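Local coordinates for GTP-binding protein (Thermus thermophilus, PDB 2DBY), which binds GDP and is probably an ATPase that associates with the 70S ribosome and its 50S subunit independently of nucleotide, at residues A[322-327]-A[360-365]; A[285-290]-A[354-359]; A[50-55]-A[331-336]. All coordinates share one frame; numbering follows the deposited sequence.

All three contacts lie away from the GDP pocket, in and against the C-terminal TGS domain. Contacts 1 and 2, whose centres are about 9 Å apart, meet at D360 of contact 1: its O lies 2.8 Å from F288 N of contact 2, probably a hydrogen bond that ties strand 360-365 to strand 284-290, and its OD2 lies 2.5 Å from Y354 OH, probably another. Contact 3, centred about 14 Å from contact 2 and about 16 Å from contact 1, brings helix 48-57 of the GTPase part onto this domain. L53 CD1 touches F288 CG of contact 2 at 3.9 Å, while L332 CD2 meets V361 CG1 of contact 1 at 3.8 Å.

Contact 1. Residues A[322-327]-A[360-365]; sequences IRAEVI and DVIYVL. With FMT (formic acid), chain D.
E325 and Y363 stand side by side on one face of an antiparallel strand pair and point the same way, with the carboxylate plane turned 63° from the ring. The carboxylate reaches the ring at its edge, OE2 lying 3.3 Å from Y363 CD2 near the ring plane. L365 crosses E325 at about a right angle and brings CD2 to 3.2 Å from that OE2. OE1 forms a salt bridge with K342, while OE2 is packed against carbon atoms of Y363 and L365. L365 CD1 also packs against the extended R323 chain, 3.2 Å from NE, the two side chains crossing obliquely. An alanine at E325 would have no carboxylate for K342 and would probably leave Y363 and L365 less firmly packed. Further along this face I327 and V361 lie side by side.

In the backbone, E325 and Y363 form a hydrogen-bonded pair, E325 N to Y363 O at 2.9 Å and Y363 N to E325 O at 3.0 Å; I327 and V361 form the next. On the reverse face the non-hydrogen-bonded pair A324 and V364 lies close, and A324 CB touches I362 CG2 at 3.8 Å. V364 N turns away from 322-327 and donates to O1 of formic acid, probably from the crystallisation liquor, at 2.8 Å.

Strand 323-328 is the middle of a three-stranded sheet of the TGS domain, a ubiquitin-like beta-grasp fold, with 348-350 on its other flank. Helices 329-335 and 338-343 cover the face of I327 and V361 through L332, W338 and A341, while D360 and I362 bond by backbone to F288.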
loop_
_atom_site.group_PDB
_atom_site.type_symbol
_atom_site.label_atom_id
_atom_site.label_comp_id
_atom_site.label_asym_id
_atom_site.label_seq_id
_atom_site.Cartn_x
_atom_site.Cartn_y
_atom_site.Cartn_z
ATOM N N ILE A 322 11.574 -1.698 26.840
ATOM C CA ILE A 322 12.772 -2.296 27.402
ATOM C C ILE A 322 13.088 -3.511 26.536
ATOM O O ILE A 322 14.212 -3.672 26.053
ATOM C CB ILE A 322 12.537 -2.754 28.843
ATOM C CG1 ILE A 322 11.916 -1.615 29.651
ATOM C CG2 ILE A 322 13.857 -3.193 29.467
ATOM C CD1 ILE A 322 11.586 -2.005 31.054
ATOM N N ARG A 323 12.072 -4.349 26.339
ATOM C CA ARG A 323 12.177 -5.559 25.521
ATOM C C ARG A 323 10.773 -6.102 25.247
ATOM O O ARG A 323 9.792 -5.630 25.832
ATOM C CB ARG A 323 13.003 -6.618 26.246
ATOM C CG ARG A 323 12.413 -7.032 27.578
ATOM C CD ARG A 323 13.231 -8.135 28.231
ATOM N NE ARG A 323 12.586 -8.645 29.439
ATOM C CZ ARG A 323 12.963 -9.749 30.078
ATOM N NH1 ARG A 323 13.985 -10.463 29.625
ATOM N NH2 ARG A 323 12.312 -10.143 31.167
ATOM N N ALA A 324 10.672 -7.083 24.356
ATOM C CA ALA A 324 9.369 -7.673 24.044
ATOM C C ALA A 324 9.442 -9.156 23.703
ATOM O O ALA A 324 10.418 -9.624 23.132
ATOM C CB ALA A 324 8.705 -6.906 22.884
ATOM N N GLU A 325 8.399 -9.895 24.071
ATOM C CA GLU A 325 8.333 -11.310 23.763
ATOM C C GLU A 325 7.851 -11.333 22.309
ATOM O O GLU A 325 6.925 -10.604 21.943
ATOM C CB GLU A 325 7.305 -11.998 24.660
ATOM C CG GLU A 325 7.547 -11.850 26.166
ATOM C CD GLU A 325 6.293 -12.140 26.982
ATOM O OE1 GLU A 325 5.668 -13.204 26.778
ATOM O OE2 GLU A 325 5.925 -11.302 27.831
ATOM N N VAL A 326 8.474 -12.171 21.493
ATOM C CA VAL A 326 8.134 -12.279 20.084
ATOM C C VAL A 326 8.116 -13.733 19.657
ATOM O O VAL A 326 8.994 -14.510 20.032
ATOM C CB VAL A 326 9.185 -11.569 19.202
ATOM C CG1 VAL A 326 8.784 -11.656 17.725
ATOM C CG2 VAL A 326 9.354 -10.133 19.654
ATOM N N ILE A 327 7.120 -14.094 18.856
ATOM C CA ILE A 327 7.013 -15.453 18.352
ATOM C C ILE A 327 6.145 -15.426 17.104
ATOM O O ILE A 327 5.155 -14.701 17.056
ATOM C CB ILE A 327 6.380 -16.405 19.425
ATOM C CG1 ILE A 327 6.214 -17.821 18.851
ATOM C CG2 ILE A 327 5.023 -15.842 19.892
ATOM C CD1 ILE A 327 5.605 -18.826 19.833
ATOM N N ASP A 360 4.718 -11.810 13.080
ATOM C CA ASP A 360 5.195 -11.837 14.468
ATOM C C ASP A 360 4.059 -11.516 15.434
ATOM O O ASP A 360 3.225 -10.653 15.145
ATOM C CB ASP A 360 6.278 -10.767 14.687
ATOM C CG ASP A 360 7.665 -11.223 14.282
ATOM O OD1 ASP A 360 7.849 -12.428 14.025
ATOM O OD2 ASP A 360 8.581 -10.363 14.244
ATOM N N VAL A 361 4.021 -12.201 16.579
ATOM C CA VAL A 361 3.040 -11.884 17.603
ATOM C C VAL A 361 3.926 -11.277 18.693
ATOM O O VAL A 361 4.938 -11.877 19.059
ATOM C CB VAL A 361 2.340 -13.123 18.162
ATOM C CG1 VAL A 361 1.293 -12.694 19.187
ATOM C CG2 VAL A 361 1.669 -13.896 17.016
ATOM N N ILE A 362 3.537 -10.115 19.210
ATOM C CA ILE A 362 4.348 -9.400 20.199
ATOM C C ILE A 362 3.632 -9.048 21.498
ATOM O O ILE A 362 2.436 -8.701 21.496
ATOM C CB ILE A 362 4.874 -8.063 19.577
ATOM C CG1 ILE A 362 5.685 -8.360 18.314
ATOM C CG2 ILE A 362 5.729 -7.307 20.575
ATOM C CD1 ILE A 362 6.013 -7.086 17.494
ATOM N N TYR A 363 4.361 -9.161 22.613
ATOM C CA TYR A 363 3.827 -8.746 23.911
ATOM C C TYR A 363 4.956 -7.885 24.508
ATOM O O TYR A 363 6.053 -8.384 24.774
ATOM C CB TYR A 363 3.519 -9.934 24.834
ATOM C CG TYR A 363 2.752 -9.481 26.061
ATOM C CD1 TYR A 363 1.412 -9.119 25.967
ATOM C CD2 TYR A 363 3.388 -9.331 27.294
ATOM C CE1 TYR A 363 0.718 -8.613 27.072
ATOM C CE2 TYR A 363 2.705 -8.829 28.400
ATOM C CZ TYR A 363 1.373 -8.473 28.278
ATOM O OH TYR A 363 0.682 -7.979 29.359
ATOM N N VAL A 364 4.692 -6.599 24.681
ATOM C CA VAL A 364 5.705 -5.664 25.174
ATOM C C VAL A 364 5.866 -5.649 26.686
ATOM O O VAL A 364 4.891 -5.527 27.428
ATOM C CB VAL A 364 5.398 -4.223 24.720
ATOM C CG1 VAL A 364 6.555 -3.293 25.104
ATOM C CG2 VAL A 364 5.154 -4.187 23.209
ATOM N N LEU A 365 7.115 -5.753 27.124
ATOM C CA LEU A 365 7.446 -5.736 28.545
ATOM C C LEU A 365 7.764 -4.289 28.941
ATOM O O LEU A 365 8.788 -3.730 28.540
ATOM C CB LEU A 365 8.635 -6.674 28.798
ATOM C CG LEU A 365 8.366 -8.100 28.289
ATOM C CD1 LEU A 365 9.618 -8.964 28.383
ATOM C CD2 LEU A 365 7.221 -8.706 29.091
HETATM C C FMT D . 1.022 -5.720 23.904
HETATM O O1 FMT D . 2.118 -5.605 24.406
HETATM O O2 FMT D . -0.068 -5.289 24.565
#

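Contact 2. Residues A[285-290]-A[354-359]; sequences LTFFTA and YEVQDG
This contact belongs to the TGS domain, a ubiquitin-like beta-grasp module, and joins its strand 284-290 to the loop that leads into its last strand, 360-365. The loop grips T286 by both backbone polar groups. T286 N gives an almost straight hydrogen bond, 176° at the proton, to D358 OD2 at 2.9 Å, meeting the carboxylate from above its plane. T286 O receives G359 N at 2.8 Å, nearly along the C=O axis. D358 can reach back because its CG is anti to the backbone N, which lays the side chain alongside that of T286. A water donates to the same OD2 at 2.7 Å and also bonds T286 OG1, whose other partner is Y279 OH. OD1 forms a salt bridge with R49, so the carboxylate is fixed at both oxygens.

G359 has a positive phi of 89°, at which a CB would run into the preceding carbonyl oxygen. Its own O sits at the edge of the F288 ring, 3.9 Å from CD1, while T286 CG2 lies over one face of that ring, offset toward the rim. Earlier in the loop, V356 CG1 packs against both L285 CD1 and F287 CB, 3.9 Å from the first and 3.8 Å from the second. L285 CD2 rests on V356 O at 3.4 Å.

Strand 295-301 pairs with 284-290, and W298 stacks on F287. Helix 306-313 packs on F287 and V356 through A309, whereas helix 48-57 covers F288 with R49, L50 and L53.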
loop_
_atom_site.group_PDB
_atom_site.type_symbol
_atom_site.label_atom_id
_atom_site.label_comp_id
_atom_site.label_asym_id
_atom_site.label_seq_id
_atom_site.Cartn_x
_atom_site.Cartn_y
_atom_site.Cartn_z
ATOM N N LEU A 285 3.964 -4.593 6.588
ATOM C CA LEU A 285 3.877 -5.938 7.160
ATOM C C LEU A 285 2.927 -5.887 8.343
ATOM O O LEU A 285 2.680 -4.823 8.928
ATOM C CB LEU A 285 5.263 -6.480 7.557
ATOM C CG LEU A 285 6.213 -5.731 8.487
ATOM C CD1 LEU A 285 5.820 -5.981 9.939
ATOM C CD2 LEU A 285 7.655 -6.224 8.231
ATOM N N THR A 286 2.357 -7.044 8.669
ATOM C CA THR A 286 1.417 -7.177 9.759
ATOM C C THR A 286 2.047 -7.869 10.963
ATOM O O THR A 286 2.763 -8.853 10.784
ATOM C CB THR A 286 0.224 -8.087 9.345
ATOM O OG1 THR A 286 -0.432 -7.533 8.194
ATOM C CG2 THR A 286 -0.767 -8.247 10.497
ATOM N N PHE A 287 1.820 -7.341 12.170
ATOM C CA PHE A 287 2.252 -8.065 13.376
ATOM C C PHE A 287 0.985 -8.146 14.227
ATOM O O PHE A 287 0.028 -7.374 14.007
ATOM C CB PHE A 287 3.437 -7.391 14.114
ATOM C CG PHE A 287 3.088 -6.157 14.901
ATOM C CD1 PHE A 287 2.495 -6.254 16.161
ATOM C CD2 PHE A 287 3.402 -4.892 14.403
ATOM C CE1 PHE A 287 2.222 -5.109 16.918
ATOM C CE2 PHE A 287 3.133 -3.752 15.151
ATOM C CZ PHE A 287 2.543 -3.855 16.408
ATOM N N PHE A 288 0.938 -9.089 15.171
ATOM C CA PHE A 288 -0.261 -9.279 15.975
ATOM C C PHE A 288 -0.055 -9.142 17.472
ATOM O O PHE A 288 1.055 -9.282 17.961
ATOM C CB PHE A 288 -0.815 -10.721 15.795
ATOM C CG PHE A 288 -1.085 -11.112 14.368
ATOM C CD1 PHE A 288 -0.128 -11.787 13.623
ATOM C CD2 PHE A 288 -2.308 -10.808 13.778
ATOM C CE1 PHE A 288 -0.387 -12.161 12.285
ATOM C CE2 PHE A 288 -2.581 -11.170 12.451
ATOM C CZ PHE A 288 -1.612 -11.852 11.703
ATOM N N THR A 289 -1.141 -8.844 18.173
ATOM C CA THR A 289 -1.128 -8.907 19.636
ATOM C C THR A 289 -2.228 -9.956 19.841
ATOM O O THR A 289 -3.283 -9.907 19.189
ATOM C CB THR A 289 -1.427 -7.563 20.337
ATOM O OG1 THR A 289 -2.626 -6.967 19.837
ATOM C CG2 THR A 289 -0.250 -6.643 20.151
ATOM N N ALA A 290 -1.993 -10.921 20.719
ATOM C CA ALA A 290 -2.973 -11.984 20.884
ATOM C C ALA A 290 -3.045 -12.503 22.310
ATOM O O ALA A 290 -2.024 -12.709 22.959
ATOM C CB ALA A 290 -2.647 -13.130 19.936
ATOM N N TYR A 354 15.691 -5.180 17.153
ATOM C CA TYR A 354 14.938 -6.178 16.397
ATOM C C TYR A 354 13.992 -5.608 15.342
ATOM O O TYR A 354 13.141 -4.781 15.658
ATOM C CB TYR A 354 14.130 -7.044 17.365
ATOM C CG TYR A 354 13.302 -8.077 16.668
ATOM C CD1 TYR A 354 13.908 -9.117 15.961
ATOM C CD2 TYR A 354 11.906 -8.010 16.685
ATOM C CE1 TYR A 354 13.155 -10.064 15.290
ATOM C CE2 TYR A 354 11.132 -8.959 16.014
ATOM C CZ TYR A 354 11.767 -9.982 15.317
ATOM O OH TYR A 354 11.032 -10.926 14.642
ATOM N N GLU A 355 14.155 -6.046 14.092
ATOM C CA GLU A 355 13.267 -5.617 13.018
ATOM C C GLU A 355 12.087 -6.593 12.991
ATOM O O GLU A 355 12.273 -7.812 12.838
ATOM C CB GLU A 355 14.001 -5.623 11.669
ATOM C CG GLU A 355 14.774 -4.326 11.416
ATOM C CD GLU A 355 15.742 -4.410 10.248
ATOM O OE1 GLU A 355 15.365 -4.946 9.184
ATOM O OE2 GLU A 355 16.883 -3.925 10.395
ATOM N N VAL A 356 10.876 -6.060 13.144
ATOM C CA VAL A 356 9.679 -6.895 13.155
ATOM C C VAL A 356 9.495 -7.626 11.836
ATOM O O VAL A 356 9.773 -7.089 10.760
ATOM C CB VAL A 356 8.425 -6.062 13.456
ATOM C CG1 VAL A 356 7.186 -6.959 13.441
ATOM C CG2 VAL A 356 8.562 -5.401 14.823
ATOM N N GLN A 357 9.018 -8.859 11.912
ATOM C CA GLN A 357 8.810 -9.647 10.708
ATOM C C GLN A 357 7.317 -9.875 10.539
ATOM O O GLN A 357 6.586 -9.931 11.517
ATOM C CB GLN A 357 9.538 -10.992 10.828
ATOM C CG GLN A 357 11.056 -10.867 10.880
ATOM C CD GLN A 357 11.730 -12.194 11.217
ATOM O OE1 GLN A 357 11.805 -12.591 12.384
ATOM N NE2 GLN A 357 12.203 -12.895 10.191
ATOM N N ASP A 358 6.865 -9.998 9.299
ATOM C CA ASP A 358 5.458 -10.221 9.070
ATOM C C ASP A 358 5.039 -11.502 9.810
ATOM O O ASP A 358 5.755 -12.509 9.786
ATOM C CB ASP A 358 5.193 -10.378 7.579
ATOM C CG ASP A 358 3.732 -10.442 7.269
ATOM O OD1 ASP A 358 3.166 -11.557 7.233
ATOM O OD2 ASP A 358 3.151 -9.364 7.073
ATOM N N GLY A 359 3.891 -11.435 10.476
ATOM C CA GLY A 359 3.364 -12.577 11.216
ATOM C C GLY A 359 3.812 -12.682 12.665
ATOM O O GLY A 359 3.350 -13.561 13.411
HETATM O O HOH W 1 0.510 -9.504 6.446
#

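Contact 3. Residues A[50-55]-A[331-336]; sequences LYALQR and KLVEAG
Two helices from different parts of the protein pack here, 48-57 of the GTPase region and 329-335 of the beta-grasp TGS domain. Their axes come within 9.6 Å and run the same general way at 30° to each other, with L53 and V333 at the point of nearest backbone approach. The seam is small and largely apolar, and no direct hydrogen bond spans it.

V333 is the main bump from the TGS side. Its two methyls straddle the surface of helix 48-57. CG2, set beside the backbone N, enters the shallow hollow between A52 and L53, 4.3 Å from A52 CB and 3.8 Å from L53 CD2. CG1, anti to the backbone N, turns instead to R55, lying 3.8 Å from NH2. The answering bump is L53, whose side chain crosses those of L332 and V333 at about a right angle. Its CD2 drops into the notch between these two neighbours, reaching L332 CD2 at 4.0 Å, while its CD1 packs against F288. L332, with its own CG anti to the backbone N, also packs against W338 and A341 of helix 338-343.

R55 closes one margin of the seam. Its chain runs out from the helix and bends at chi3 (66°), which brings NH2 of the guanidinium beside V333 CG1. Beyond the seam, on the far side of helix 329-335, K331 makes a salt bridge with E334 and a cation-pi contact with W346. The helix ends at G336, whose positive phi takes the chain out of the helical course. Across the margin the two helices share one water, which donates to V333 O at 2.6 Å and accepts a weak hydrogen bond from R55 NH2 at 2.9 Å.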
loop_
_atom_site.group_PDB
_atom_site.type_symbol
_atom_site.label_atom_id
_atom_site.label_comp_id
_atom_site.label_asym_id
_atom_site.label_seq_id
_atom_site.Cartn_x
_atom_site.Cartn_y
_atom_site.Cartn_z
ATOM N N LEU A 50 -5.840 -14.309 11.981
ATOM C CA LEU A 50 -6.536 -13.759 13.134
ATOM C C LEU A 50 -7.452 -14.830 13.732
ATOM O O LEU A 50 -7.553 -14.958 14.953
ATOM C CB LEU A 50 -7.396 -12.564 12.727
ATOM C CG LEU A 50 -6.620 -11.306 12.365
ATOM C CD1 LEU A 50 -7.603 -10.292 11.756
ATOM C CD2 LEU A 50 -5.979 -10.720 13.646
ATOM N N TYR A 51 -8.142 -15.578 12.874
ATOM C CA TYR A 51 -9.059 -16.609 13.353
ATOM C C TYR A 51 -8.315 -17.799 13.924
ATOM O O TYR A 51 -8.799 -18.443 14.863
ATOM C CB TYR A 51 -9.989 -17.057 12.221
ATOM C CG TYR A 51 -10.938 -15.945 11.855
ATOM C CD1 TYR A 51 -11.845 -15.458 12.796
ATOM C CD2 TYR A 51 -10.848 -15.299 10.623
ATOM C CE1 TYR A 51 -12.635 -14.347 12.535
ATOM C CE2 TYR A 51 -11.636 -14.179 10.349
ATOM C CZ TYR A 51 -12.523 -13.710 11.316
ATOM O OH TYR A 51 -13.280 -12.583 11.081
ATOM N N ALA A 52 -7.147 -18.084 13.361
ATOM C CA ALA A 52 -6.312 -19.180 13.836
ATOM C C ALA A 52 -5.873 -18.843 15.274
ATOM O O ALA A 52 -5.924 -19.697 16.157
ATOM C CB ALA A 52 -5.085 -19.354 12.925
ATOM N N LEU A 53 -5.443 -17.605 15.501
ATOM C CA LEU A 53 -5.039 -17.164 16.843
ATOM C C LEU A 53 -6.229 -17.133 17.776
ATOM O O LEU A 53 -6.122 -17.469 18.966
ATOM C CB LEU A 53 -4.408 -15.780 16.767
ATOM C CG LEU A 53 -3.004 -15.868 16.188
ATOM C CD1 LEU A 53 -2.534 -14.477 15.739
ATOM C CD2 LEU A 53 -2.071 -16.478 17.227
ATOM N N GLN A 54 -7.376 -16.740 17.238
ATOM C CA GLN A 54 -8.591 -16.678 18.016
ATOM C C GLN A 54 -8.945 -18.061 18.563
ATOM O O GLN A 54 -9.325 -18.171 19.714
ATOM C CB GLN A 54 -9.748 -16.145 17.172
ATOM C CG GLN A 54 -11.115 -16.246 17.842
ATOM C CD GLN A 54 -12.245 -15.810 16.918
ATOM O OE1 GLN A 54 -12.518 -16.459 15.916
ATOM N NE2 GLN A 54 -12.897 -14.702 17.249
ATOM N N ARG A 55 -8.818 -19.115 17.756
ATOM C CA ARG A 55 -9.149 -20.451 18.267
ATOM C C ARG A 55 -8.145 -20.850 19.347
ATOM O O ARG A 55 -8.507 -21.476 20.353
ATOM C CB ARG A 55 -9.143 -21.516 17.151
ATOM C CG ARG A 55 -9.311 -22.932 17.711
ATOM C CD ARG A 55 -8.857 -24.031 16.758
ATOM N NE ARG A 55 -7.417 -24.043 16.492
ATOM C CZ ARG A 55 -6.479 -24.489 17.326
ATOM N NH1 ARG A 55 -6.803 -24.977 18.526
ATOM N NH2 ARG A 55 -5.202 -24.471 16.938
ATOM N N LYS A 331 3.867 -20.507 15.224
ATOM C CA LYS A 331 4.486 -21.245 16.322
ATOM C C LYS A 331 3.663 -21.041 17.590
ATOM O O LYS A 331 3.618 -21.920 18.456
ATOM C CB LYS A 331 5.934 -20.775 16.542
ATOM C CG LYS A 331 6.858 -20.976 15.355
ATOM C CD LYS A 331 6.885 -22.412 14.855
ATOM C CE LYS A 331 7.507 -23.383 15.869
ATOM N NZ LYS A 331 7.507 -24.792 15.351
ATOM N N LEU A 332 3.021 -19.882 17.729
ATOM C CA LEU A 332 2.184 -19.666 18.902
ATOM C C LEU A 332 0.975 -20.605 18.761
ATOM O O LEU A 332 0.512 -21.213 19.733
ATOM C CB LEU A 332 1.707 -18.207 18.986
ATOM C CG LEU A 332 0.899 -17.808 20.226
ATOM C CD1 LEU A 332 1.680 -18.191 21.508
ATOM C CD2 LEU A 332 0.637 -16.285 20.189
ATOM N N VAL A 333 0.449 -20.706 17.544
ATOM C CA VAL A 333 -0.697 -21.583 17.303
ATOM C C VAL A 333 -0.278 -23.048 17.513
ATOM O O VAL A 333 -1.002 -23.824 18.144
ATOM C CB VAL A 333 -1.239 -21.412 15.860
ATOM C CG1 VAL A 333 -2.309 -22.468 15.546
ATOM C CG2 VAL A 333 -1.859 -19.998 15.715
ATOM N N GLU A 334 0.873 -23.419 16.971
ATOM C CA GLU A 334 1.342 -24.802 17.105
ATOM C C GLU A 334 1.551 -25.180 18.571
ATOM O O GLU A 334 1.252 -26.308 18.977
ATOM C CB GLU A 334 2.644 -25.012 16.334
ATOM C CG GLU A 334 3.158 -26.461 16.420
ATOM C CD GLU A 334 4.399 -26.683 15.582
ATOM O OE1 GLU A 334 4.877 -27.840 15.512
ATOM O OE2 GLU A 334 4.900 -25.704 14.987
ATOM N N ALA A 335 2.067 -24.244 19.365
ATOM C CA ALA A 335 2.291 -24.505 20.789
ATOM C C ALA A 335 0.984 -24.590 21.583
ATOM O O ALA A 335 0.865 -25.398 22.512
ATOM C CB ALA A 335 3.184 -23.426 21.384
ATOM N N GLY A 336 0.012 -23.746 21.239
ATOM C CA GLY A 336 -1.267 -23.759 21.920
ATOM C C GLY A 336 -1.497 -22.628 22.917
ATOM O O GLY A 336 -2.497 -22.616 23.631
HETATM O O HOH W 2 -3.410 -23.603 18.988
#